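Local atomic coordinates of P35 antigen (Borrelia burgdorferi, PDB entry 4ALY), a protein that is an outer-surface lipoprotein of the Lyme disease spirochaete, needed to establish infection through the bite of a tick. Residues 145-148 with 149-153; 100-103 with 104-108; 207-210 with 211-214; 176-179 with 180-183. All blocks are in the same frame, centred on the assembly; numbering follows the deposited sequence.

Contact 1: 145-148 with 149-153; sequences KIFN and LGQIL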
loop_
_atom_site.group_PDB
_atom_site.type_symbol
_atom_site.label_atom_id
_atom_site.label_comp_id
_atom_site.label_asym_id
_atom_site.label_seq_id
_atom_site.Cartn_x
_atom_site.Cartn_y
_atom_site.Cartn_z
ATOM N N LYS A 145 -0.218 13.278 7.535
ATOM C CA LYS A 145 0.905 12.451 7.241
ATOM C C LYS A 145 1.076 12.357 5.691
ATOM O O LYS A 145 2.183 12.569 5.149
ATOM C CB LYS A 145 0.585 11.114 7.848
ATOM C CG LYS A 145 1.594 10.021 7.645
ATOM C CD LYS A 145 1.579 9.148 8.914
ATOM C CE LYS A 145 1.505 10.013 10.201
ATOM N NZ LYS A 145 1.192 9.170 11.401
ATOM N N ILE A 146 -0.028 12.129 4.981
ATOM C CA ILE A 146 0.013 12.121 3.527
ATOM C C ILE A 146 0.558 13.431 2.976
ATOM O O ILE A 146 1.354 13.411 2.056
ATOM C CB ILE A 146 -1.347 11.822 2.937
ATOM C CG1 ILE A 146 -1.707 10.357 3.294
ATOM C CG2 ILE A 146 -1.327 11.999 1.412
ATOM C CD1 ILE A 146 -3.179 10.132 3.154
ATOM N N PHE A 147 0.151 14.546 3.562
ATOM C CA PHE A 147 0.511 15.825 3.069
ATOM C C PHE A 147 1.990 16.084 3.376
ATOM O O PHE A 147 2.685 16.648 2.525
ATOM C CB PHE A 147 -0.386 16.927 3.667
ATOM C CG PHE A 147 0.069 18.308 3.312
ATOM C CD1 PHE A 147 -0.172 18.809 2.048
ATOM C CD2 PHE A 147 0.877 19.058 4.204
ATOM C CE1 PHE A 147 0.304 20.082 1.703
ATOM C CE2 PHE A 147 1.343 20.302 3.887
ATOM C CZ PHE A 147 1.072 20.825 2.618
ATOM N N ASN A 148 2.435 15.737 4.608
ATOM C CA ASN A 148 3.834 15.968 5.074
ATOM C C ASN A 148 4.856 15.087 4.302
ATOM O O ASN A 148 5.881 15.614 3.842
ATOM C CB ASN A 148 3.972 15.854 6.614
ATOM C CG ASN A 148 3.222 16.979 7.366
ATOM O OD1 ASN A 148 3.424 18.177 7.094
ATOM N ND2 ASN A 148 2.310 16.602 8.258
ATOM N N LEU A 149 4.565 13.784 4.167
ATOM C CA LEU A 149 5.289 12.860 3.275
ATOM C C LEU A 149 5.455 13.488 1.907
ATOM O O LEU A 149 6.609 13.652 1.443
ATOM C CB LEU A 149 4.578 11.527 3.090
ATOM C CG LEU A 149 5.377 10.384 2.335
ATOM C CD1 LEU A 149 6.798 10.147 2.955
ATOM C CD2 LEU A 149 4.624 9.044 2.266
ATOM N N GLY A 150 4.326 13.924 1.324
ATOM C CA GLY A 150 4.264 14.481 0.018
ATOM C C GLY A 150 5.073 15.715 -0.226
ATOM O O GLY A 150 5.535 15.892 -1.364
ATOM N N GLN A 151 5.205 16.600 0.772
ATOM C CA GLN A 151 6.026 17.810 0.650
ATOM C C GLN A 151 7.540 17.469 0.632
ATOM O O GLN A 151 8.373 18.137 -0.035
ATOM C CB GLN A 151 5.721 18.838 1.761
ATOM C CG GLN A 151 4.305 19.434 1.692
ATOM C CD GLN A 151 4.005 20.158 0.354
ATOM O OE1 GLN A 151 3.302 19.622 -0.603
ATOM N NE2 GLN A 151 4.552 21.397 0.258
ATOM N N ILE A 152 7.895 16.425 1.368
ATOM C CA ILE A 152 9.248 15.983 1.420
ATOM C C ILE A 152 9.609 15.266 0.093
ATOM O O ILE A 152 10.673 15.481 -0.471
ATOM C CB ILE A 152 9.353 15.049 2.618
ATOM C CG1 ILE A 152 9.097 15.849 3.938
ATOM C CG2 ILE A 152 10.621 14.212 2.611
ATOM C CD1 ILE A 152 8.950 14.900 5.108
ATOM N N LEU A 153 8.714 14.402 -0.383
ATOM C CA LEU A 153 8.968 13.599 -1.557
ATOM C C LEU A 153 8.935 14.475 -2.807
ATOM O O LEU A 153 9.548 14.134 -3.781
ATOM C CB LEU A 153 7.960 12.459 -1.687
ATOM C CG LEU A 153 8.044 11.286 -0.702
ATOM C CD1 LEU A 153 6.987 10.222 -1.003
ATOM C CD2 LEU A 153 9.429 10.674 -0.539
#

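Contact 2: 100-103 with 104-108; sequences NDQF and GMRAE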
loop_
_atom_site.group_PDB
_atom_site.type_symbol
_atom_site.label_atom_id
_atom_site.label_comp_id
_atom_site.label_asym_id
_atom_site.label_seq_id
_atom_site.Cartn_x
_atom_site.Cartn_y
_atom_site.Cartn_z
ATOM N N ASN A 100 -8.020 19.204 -5.368
ATOM C CA ASN A 100 -7.521 19.240 -6.749
ATOM C C ASN A 100 -6.026 19.076 -6.683
ATOM O O ASN A 100 -5.446 18.556 -7.593
ATOM C CB ASN A 100 -7.770 20.598 -7.447
ATOM C CG ASN A 100 -9.255 20.908 -7.593
ATOM O OD1 ASN A 100 -10.060 19.989 -7.745
ATOM N ND2 ASN A 100 -9.634 22.229 -7.532
ATOM N N ASP A 101 -5.418 19.582 -5.613
ATOM C CA ASP A 101 -3.998 19.476 -5.468
ATOM C C ASP A 101 -3.516 18.072 -4.969
ATOM O O ASP A 101 -2.339 17.892 -4.693
ATOM C CB ASP A 101 -3.419 20.678 -4.718
ATOM C CG ASP A 101 -3.414 20.519 -3.173
ATOM O OD1 ASP A 101 -4.099 19.634 -2.583
ATOM O OD2 ASP A 101 -2.731 21.383 -2.551
ATOM N N GLN A 102 -4.412 17.086 -4.927
ATOM C CA GLN A 102 -4.049 15.701 -4.528
ATOM C C GLN A 102 -3.160 15.659 -3.304
ATOM O O GLN A 102 -2.084 14.990 -3.261
ATOM C CB GLN A 102 -3.498 14.940 -5.731
ATOM C CG GLN A 102 -4.556 14.961 -6.809
ATOM C CD GLN A 102 -4.105 14.429 -8.138
ATOM O OE1 GLN A 102 -2.908 14.172 -8.380
ATOM N NE2 GLN A 102 -5.084 14.184 -9.004
ATOM N N PHE A 103 -3.608 16.390 -2.281
ATOM C CA PHE A 103 -2.930 16.448 -0.996
ATOM C C PHE A 103 -1.536 16.980 -1.164
ATOM O O PHE A 103 -0.594 16.583 -0.422
ATOM C CB PHE A 103 -2.971 15.108 -0.267
ATOM C CG PHE A 103 -4.340 14.771 0.250
ATOM C CD1 PHE A 103 -4.939 15.582 1.202
ATOM C CD2 PHE A 103 -5.016 13.659 -0.171
ATOM C CE1 PHE A 103 -6.204 15.305 1.694
ATOM C CE2 PHE A 103 -6.311 13.364 0.325
ATOM C CZ PHE A 103 -6.901 14.214 1.259
ATOM N N GLY A 104 -1.421 17.969 -2.059
ATOM C CA GLY A 104 -0.144 18.685 -2.244
ATOM C C GLY A 104 0.776 17.930 -3.207
ATOM O O GLY A 104 1.779 18.466 -3.669
ATOM N N MET A 105 0.419 16.699 -3.544
ATOM C CA MET A 105 1.310 15.858 -4.264
ATOM C C MET A 105 1.228 15.989 -5.785
ATOM O O MET A 105 2.063 15.477 -6.512
ATOM C CB MET A 105 1.069 14.419 -3.845
ATOM C CG MET A 105 1.688 14.109 -2.507
ATOM S SD MET A 105 1.245 12.440 -1.925
ATOM C CE MET A 105 2.754 11.754 -2.506
ATOM N N ARG A 106 0.222 16.659 -6.275
ATOM C CA ARG A 106 0.031 16.623 -7.696
ATOM C C ARG A 106 1.068 17.442 -8.500
ATOM O O ARG A 106 1.544 16.938 -9.515
ATOM C CB ARG A 106 -1.358 17.088 -8.032
ATOM C CG ARG A 106 -1.457 17.507 -9.468
ATOM C CD ARG A 106 -2.770 18.229 -9.666
ATOM N NE ARG A 106 -3.385 17.800 -10.889
ATOM C CZ ARG A 106 -4.690 17.595 -11.043
ATOM N NH1 ARG A 106 -5.576 17.809 -10.042
ATOM N NH2 ARG A 106 -5.093 17.146 -12.226
ATOM N N ALA A 107 1.428 18.654 -8.059
ATOM C CA ALA A 107 2.267 19.548 -8.913
ATOM C C ALA A 107 3.629 18.954 -9.235
ATOM O O ALA A 107 4.097 19.159 -10.334
ATOM C CB ALA A 107 2.444 20.954 -8.277
ATOM N N GLU A 108 4.263 18.234 -8.271
ATOM C CA GLU A 108 5.647 17.739 -8.419
ATOM C C GLU A 108 5.821 16.264 -8.452
ATOM O O GLU A 108 6.960 15.783 -8.710
ATOM C CB GLU A 108 6.545 18.155 -7.269
ATOM C CG GLU A 108 6.362 19.556 -6.750
ATOM C CD GLU A 108 6.809 20.595 -7.714
ATOM O OE1 GLU A 108 7.225 20.238 -8.860
ATOM O OE2 GLU A 108 6.747 21.775 -7.316
HETATM O O HOH W 1 -0.201 19.643 -5.626
#

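Contact 3: 207-210 with 211-214; sequences YNDF and EKLT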
loop_
_atom_site.group_PDB
_atom_site.type_symbol
_atom_site.label_atom_id
_atom_site.label_comp_id
_atom_site.label_asym_id
_atom_site.label_seq_id
_atom_site.Cartn_x
_atom_site.Cartn_y
_atom_site.Cartn_z
ATOM N N TYR A 207 -5.588 -16.757 7.215
ATOM C CA TYR A 207 -5.570 -15.913 8.388
ATOM C C TYR A 207 -4.158 -15.392 8.729
ATOM O O TYR A 207 -3.986 -14.212 9.095
ATOM C CB TYR A 207 -6.197 -16.627 9.559
ATOM C CG TYR A 207 -6.038 -15.820 10.804
ATOM C CD1 TYR A 207 -6.916 -14.745 11.116
ATOM C CD2 TYR A 207 -4.970 -16.062 11.637
ATOM C CE1 TYR A 207 -6.722 -13.992 12.276
ATOM C CE2 TYR A 207 -4.775 -15.322 12.762
ATOM C CZ TYR A 207 -5.632 -14.307 13.078
ATOM O OH TYR A 207 -5.320 -13.643 14.222
ATOM N N ASN A 208 -3.150 -16.257 8.610
ATOM C CA ASN A 208 -1.765 -15.816 8.728
ATOM C C ASN A 208 -1.359 -14.854 7.591
ATOM O O ASN A 208 -0.604 -13.916 7.817
ATOM C CB ASN A 208 -0.822 -17.017 8.837
ATOM C CG ASN A 208 -0.936 -17.721 10.199
ATOM O OD1 ASN A 208 -1.056 -17.065 11.245
ATOM N ND2 ASN A 208 -0.915 -19.045 10.193
ATOM N N ASP A 209 -1.862 -15.080 6.378
ATOM C CA ASP A 209 -1.613 -14.153 5.301
ATOM C C ASP A 209 -1.992 -12.701 5.711
ATOM O O ASP A 209 -1.187 -11.780 5.554
ATOM C CB ASP A 209 -2.307 -14.645 4.044
ATOM C CG ASP A 209 -1.545 -15.839 3.386
ATOM O OD1 ASP A 209 -0.495 -16.250 3.944
ATOM O OD2 ASP A 209 -1.958 -16.338 2.293
ATOM N N PHE A 210 -3.160 -12.513 6.324
ATOM C CA PHE A 210 -3.560 -11.194 6.844
ATOM C C PHE A 210 -2.549 -10.592 7.771
ATOM O O PHE A 210 -2.294 -9.396 7.716
ATOM C CB PHE A 210 -4.952 -11.185 7.508
ATOM C CG PHE A 210 -6.052 -11.052 6.517
ATOM C CD1 PHE A 210 -5.970 -10.043 5.511
ATOM C CD2 PHE A 210 -7.120 -11.945 6.499
ATOM C CE1 PHE A 210 -6.962 -9.906 4.531
ATOM C CE2 PHE A 210 -8.104 -11.832 5.517
ATOM C CZ PHE A 210 -8.038 -10.817 4.537
ATOM N N GLU A 211 -1.962 -11.426 8.606
ATOM C CA GLU A 211 -0.951 -10.976 9.541
ATOM C C GLU A 211 0.312 -10.464 8.922
ATOM O O GLU A 211 0.910 -9.513 9.436
ATOM C CB GLU A 211 -0.602 -12.113 10.479
ATOM C CG GLU A 211 -1.013 -11.801 11.901
ATOM C CD GLU A 211 -1.473 -13.020 12.678
ATOM O OE1 GLU A 211 -1.190 -14.181 12.283
ATOM O OE2 GLU A 211 -2.138 -12.798 13.704
ATOM N N LYS A 212 0.767 -11.108 7.857
ATOM C CA LYS A 212 1.962 -10.638 7.177
ATOM C C LYS A 212 1.662 -9.357 6.409
ATOM O O LYS A 212 2.435 -8.404 6.442
ATOM C CB LYS A 212 2.573 -11.730 6.298
ATOM C CG LYS A 212 3.416 -12.680 7.134
ATOM C CD LYS A 212 3.464 -14.053 6.502
ATOM C CE LYS A 212 3.244 -15.153 7.520
ATOM N NZ LYS A 212 2.881 -16.293 6.659
ATOM N N LEU A 213 0.510 -9.338 5.766
ATOM C CA LEU A 213 0.026 -8.133 5.146
ATOM C C LEU A 213 0.010 -6.932 6.082
ATOM O O LEU A 213 0.542 -5.882 5.693
ATOM C CB LEU A 213 -1.345 -8.380 4.558
ATOM C CG LEU A 213 -1.493 -8.384 3.037
ATOM C CD1 LEU A 213 -0.231 -8.555 2.213
ATOM C CD2 LEU A 213 -2.650 -9.301 2.635
ATOM N N THR A 214 -0.556 -7.096 7.301
ATOM C CA THR A 214 -0.611 -6.048 8.350
ATOM C C THR A 214 0.806 -5.636 8.718
ATOM O O THR A 214 1.095 -4.473 8.988
ATOM C CB THR A 214 -1.336 -6.554 9.618
ATOM O OG1 THR A 214 -2.749 -6.633 9.353
ATOM C CG2 THR A 214 -1.089 -5.620 10.870
#

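Contact 4: 176-179 with 180-183; sequences SIQL and AMEE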
loop_
_atom_site.group_PDB
_atom_site.type_symbol
_atom_site.label_atom_id
_atom_site.label_comp_id
_atom_site.label_asym_id
_atom_site.label_seq_id
_atom_site.Cartn_x
_atom_site.Cartn_y
_atom_site.Cartn_z
ATOM N N SER A 176 1.231 -0.999 -3.423
ATOM C CA SER A 176 1.092 -2.449 -3.774
ATOM C C SER A 176 0.548 -3.259 -2.609
ATOM O O SER A 176 -0.186 -4.194 -2.805
ATOM C CB SER A 176 2.439 -3.008 -4.235
ATOM O OG SER A 176 2.751 -2.465 -5.482
ATOM N N ILE A 177 0.957 -2.894 -1.389
ATOM C CA ILE A 177 0.575 -3.580 -0.137
ATOM C C ILE A 177 -0.937 -3.412 0.157
ATOM O O ILE A 177 -1.639 -4.382 0.534
ATOM C CB ILE A 177 1.333 -2.973 1.035
ATOM C CG1 ILE A 177 2.865 -3.165 0.869
ATOM C CG2 ILE A 177 0.779 -3.535 2.348
ATOM C CD1 ILE A 177 3.665 -2.378 1.886
ATOM N N GLN A 178 -1.412 -2.162 0.018
ATOM C CA GLN A 178 -2.813 -1.833 0.152
ATOM C C GLN A 178 -3.671 -2.564 -0.909
ATOM O O GLN A 178 -4.597 -3.278 -0.532
ATOM C CB GLN A 178 -3.015 -0.310 0.113
ATOM C CG GLN A 178 -4.395 0.096 0.509
ATOM C CD GLN A 178 -4.730 -0.343 1.943
ATOM O OE1 GLN A 178 -3.894 -0.250 2.868
ATOM N NE2 GLN A 178 -5.962 -0.843 2.127
ATOM N N LEU A 179 -3.334 -2.442 -2.203
ATOM C CA LEU A 179 -3.978 -3.248 -3.259
ATOM C C LEU A 179 -4.035 -4.730 -2.889
ATOM O O LEU A 179 -5.094 -5.379 -3.026
ATOM C CB LEU A 179 -3.239 -3.101 -4.598
ATOM C CG LEU A 179 -3.680 -4.069 -5.709
ATOM C CD1 LEU A 179 -5.148 -3.867 -6.129
ATOM C CD2 LEU A 179 -2.795 -3.932 -6.942
ATOM N N ALA A 180 -2.907 -5.280 -2.415
ATOM C CA ALA A 180 -2.910 -6.701 -2.036
ATOM C C ALA A 180 -3.973 -6.956 -0.956
ATOM O O ALA A 180 -4.731 -7.929 -1.074
ATOM C CB ALA A 180 -1.548 -7.168 -1.557
ATOM N N MET A 181 -4.045 -6.108 0.079
ATOM C CA MET A 181 -5.044 -6.341 1.133
ATOM C C MET A 181 -6.484 -6.373 0.601
ATOM O O MET A 181 -7.338 -7.123 1.111
ATOM C CB MET A 181 -4.932 -5.312 2.256
ATOM C CG MET A 181 -3.604 -5.343 3.004
ATOM S SD MET A 181 -3.335 -3.854 3.988
ATOM C CE MET A 181 -4.290 -4.234 5.446
ATOM N N GLU A 182 -6.751 -5.585 -0.441
ATOM C CA GLU A 182 -8.121 -5.424 -0.893
ATOM C C GLU A 182 -8.498 -6.465 -1.955
ATOM O O GLU A 182 -9.670 -6.817 -2.087
ATOM C CB GLU A 182 -8.387 -3.985 -1.388
ATOM C CG GLU A 182 -8.004 -2.976 -0.332
ATOM C CD GLU A 182 -8.403 -1.545 -0.630
ATOM O OE1 GLU A 182 -8.786 -1.251 -1.788
ATOM O OE2 GLU A 182 -8.300 -0.718 0.320
ATOM N N GLU A 183 -7.535 -6.953 -2.720
ATOM C CA GLU A 183 -7.833 -7.983 -3.702
ATOM C C GLU A 183 -8.155 -9.262 -2.927
ATOM O O GLU A 183 -9.158 -9.974 -3.215
ATOM C CB GLU A 183 -6.611 -8.281 -4.537
ATOM C CG GLU A 183 -6.343 -7.352 -5.689
ATOM C CD GLU A 183 -5.143 -7.829 -6.481
ATOM O OE1 GLU A 183 -5.131 -9.012 -6.907
ATOM O OE2 GLU A 183 -4.204 -7.063 -6.655
#

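Contact 1: 145-148 with 149-153
F147 and Q151, one helical turn apart, meet side chain to side chain. Q151 CG lies over one face of the phenyl ring, 3.9 Å from the ring centroid and offset toward the rim, so this is a CH-pi contact. The closest pair is F147 CZ and Q151 CG, at 3.6 Å. Beyond CG the bend of the glutamine at its second torsion (chi2 -59°) brings the amide back over the ring, and chi3 of 101° turns it parallel; the two planes are only 3° apart and stacked.

The polar interactions are those of the backbone. L149 N donates to K145 O at 2.8 Å, and G150 N to I146 O at 3.1 Å. Q151 N reaches F147 O at 3.1 Å, with a weak second bond to N148 O. That same N148 O accepts from I152 N at 3.3 Å, and the branch atom I152 CG1 rests against it at 3.2 Å, so one carbonyl is met by two donors and a methylene.

Among the apolar contacts, L149 leans on T224 and L227 of helix 200-233 and on L139, I152 on Y231 of the same helix and on L244 of helix 241-250, and I146 on F103 and L139. K145 carries its charge to D225 of helix 200-233 in a salt bridge, and K145 N is hydrogen-bonded to N142 OD1.

Exposed F147, N148 and Q151 on one side and buried I146, L149, I152 and L153 on the other make helix 143-157 an amphipathic alpha-helix of an all-helical fold, with the i/i+4 stack on its outer face.

Contact 2: 100-103 with 104-108
R106 sends CG anti to its own nitrogen (chi1 161°) and then bends at its third torsion, which folds the guanidinium back over the side chain of Q102 and toward the carbonyl of N100. Q102 runs out extended along the guanidinium. The two planar groups lie 13° apart, stacked, with Q102 NE2 above one face of the guanidinium and offset toward its rim. At the edge, R106 NH1 donates to N100 O at 2.6 Å, and the bond lies in the guanidinium plane and in the plane of the N100 carbonyl.

D101 takes the less common first torsion, with CG between nitrogen and carbonyl carbon (chi1 87°). This brings OD1 to 3.2 Å from G104 N, a weak bond, while the same N-H also makes a weak one to D101 O. D101 O further accepts R106 N at 3.3 Å, and a water donates to it at 2.9 Å while accepting A107 N at 3.1 Å. M105 N closes on Q102 O at 3.0 Å. Q102, F103 and G104 all have positive phi, so the chain makes a left-handed turn before helix 106-110 begins.

Outside the segments, the carbonyl of D124 takes Q102 NE2, and F103 packs edge-to-face on Y136. Chemically, NH1 of the guanidinium is held in plane by N100 O and NE by D124 in a salt bridge, while a face is used for stacking; D124 thus anchors both stacked groups. Q102 OE1 is buried with no polar partner, which probably carries a desolvation cost; its neighbour at 3.3 Å is the carbon R106 CB.

Contact 3: 207-210 with 211-214
The Y207 ring and the E211 carboxylate meet obliquely, neither squarely over a face nor at an edge, with their planes 78° apart. The nearest approach is between Y207 OH and E211 OE2, at 3.3 Å, and Y207 CE2 lies 3.8 Å from each carboxylate oxygen. Alongside E211, pointing the same way, runs the N208 side chain, its amide nearly coplanar with the carboxylate at 27°. The second ring, F210, also receives its neighbour at a slant: L213 CD2 comes to 4.5 Å from F210 CD1, a loose apolar contact.

Behind the side chains the backbone bonds are those of an alpha-helix. L213 N to D209 O is 3.0 Å long and almost perfectly straight at 177°, and K212 N donates to N208 O at 3.1 Å. The E211 N to Y207 O bond is stretched and weak. F210 O takes two donors from one residue: T214 N at 2.9 Å and, weakly, T214 OG1 at 3.2 Å. The threonine hydroxyl lies beside its own nitrogen, which turns it back to the carbonyl one turn earlier. D209 OD1 and K212 NZ have opposite charges but stay 4.3 Å apart, beyond a salt bridge.

Y207 rests on L75 and I79 of helix 70-95, where F210 also touches R82 and S83. F210 reaches I184, S185 and I188 of helix 163-189 as well, and L213 meets M181 there. D209 and L213 both meet L267 of helix 254-275. Three helices thus pack on the Y207, D209, F210 and L213 side of helix 200-233, while K212 is exposed.

Contact 4: 176-179 with 180-183
S176 to E183 form a regular stretch of alpha-helix, with A180 N on S176 O at 3.0 Å and E183 N on L179 O at 2.9 Å. These two turns belong to the second half of helix 163-189, within the bundle of the all-helical chain. On them, the amide of Q178 and the carboxylate of E182 are paired at i and i+4. Q178 turns CG anti to its nitrogen and bends at the next torsion (chi2 61°), which brings NE2 to E182 OE2 at 3.0 Å. The acceptor lies close to the plane of the Q178 amide, yet the donor reaches it from above the carboxylate, the two planes standing 79° apart.

Each member of this buried pair has a basic partner outside. Q178 OE1 accepts K217 NZ of helix 200-233, and E182 OE1 forms a salt bridge with R133 of helix 129-137, which would probably favour the charged form of the acid. M181 SD lies 3.8 Å from Q178 OE1 and 4.4 Å from I177 CG2, at the side facing helix 200-233, while A180 and I177 lean on I264 of helix 254-275.

E183 runs extended past L179, with E183 OE2 packed closely against the leucine's branch, 3.2 Å from L179 CG and 3.4 Å from each of the methyls CD1 and CD2.

Overall arrangement
Contact 4 lies deepest, its centre about 6 Å from that of the chain, and holds one buried amide–carboxylate pair, tied to basic residues of two other helices; contacts 1, 2 and 3 are partly buried and lie farther out. Contacts 1 and 2 touch, with F147 CD1 3.4 Å from F103 O, so the turn before helix 106-110 packs on helix 143-157. Contacts 3 and 4 touch through L213 CG and M181 CG at 3.7 Å, joining helices 200-233 and 163-189. Contacts 1 and 3 lie on opposite sides of the chain's centre. Planar groups stack in contacts 1 and 2, meet obliquely in contact 3 and are hydrogen-bonded in contact 4; contact 2 alone departs from regular helix.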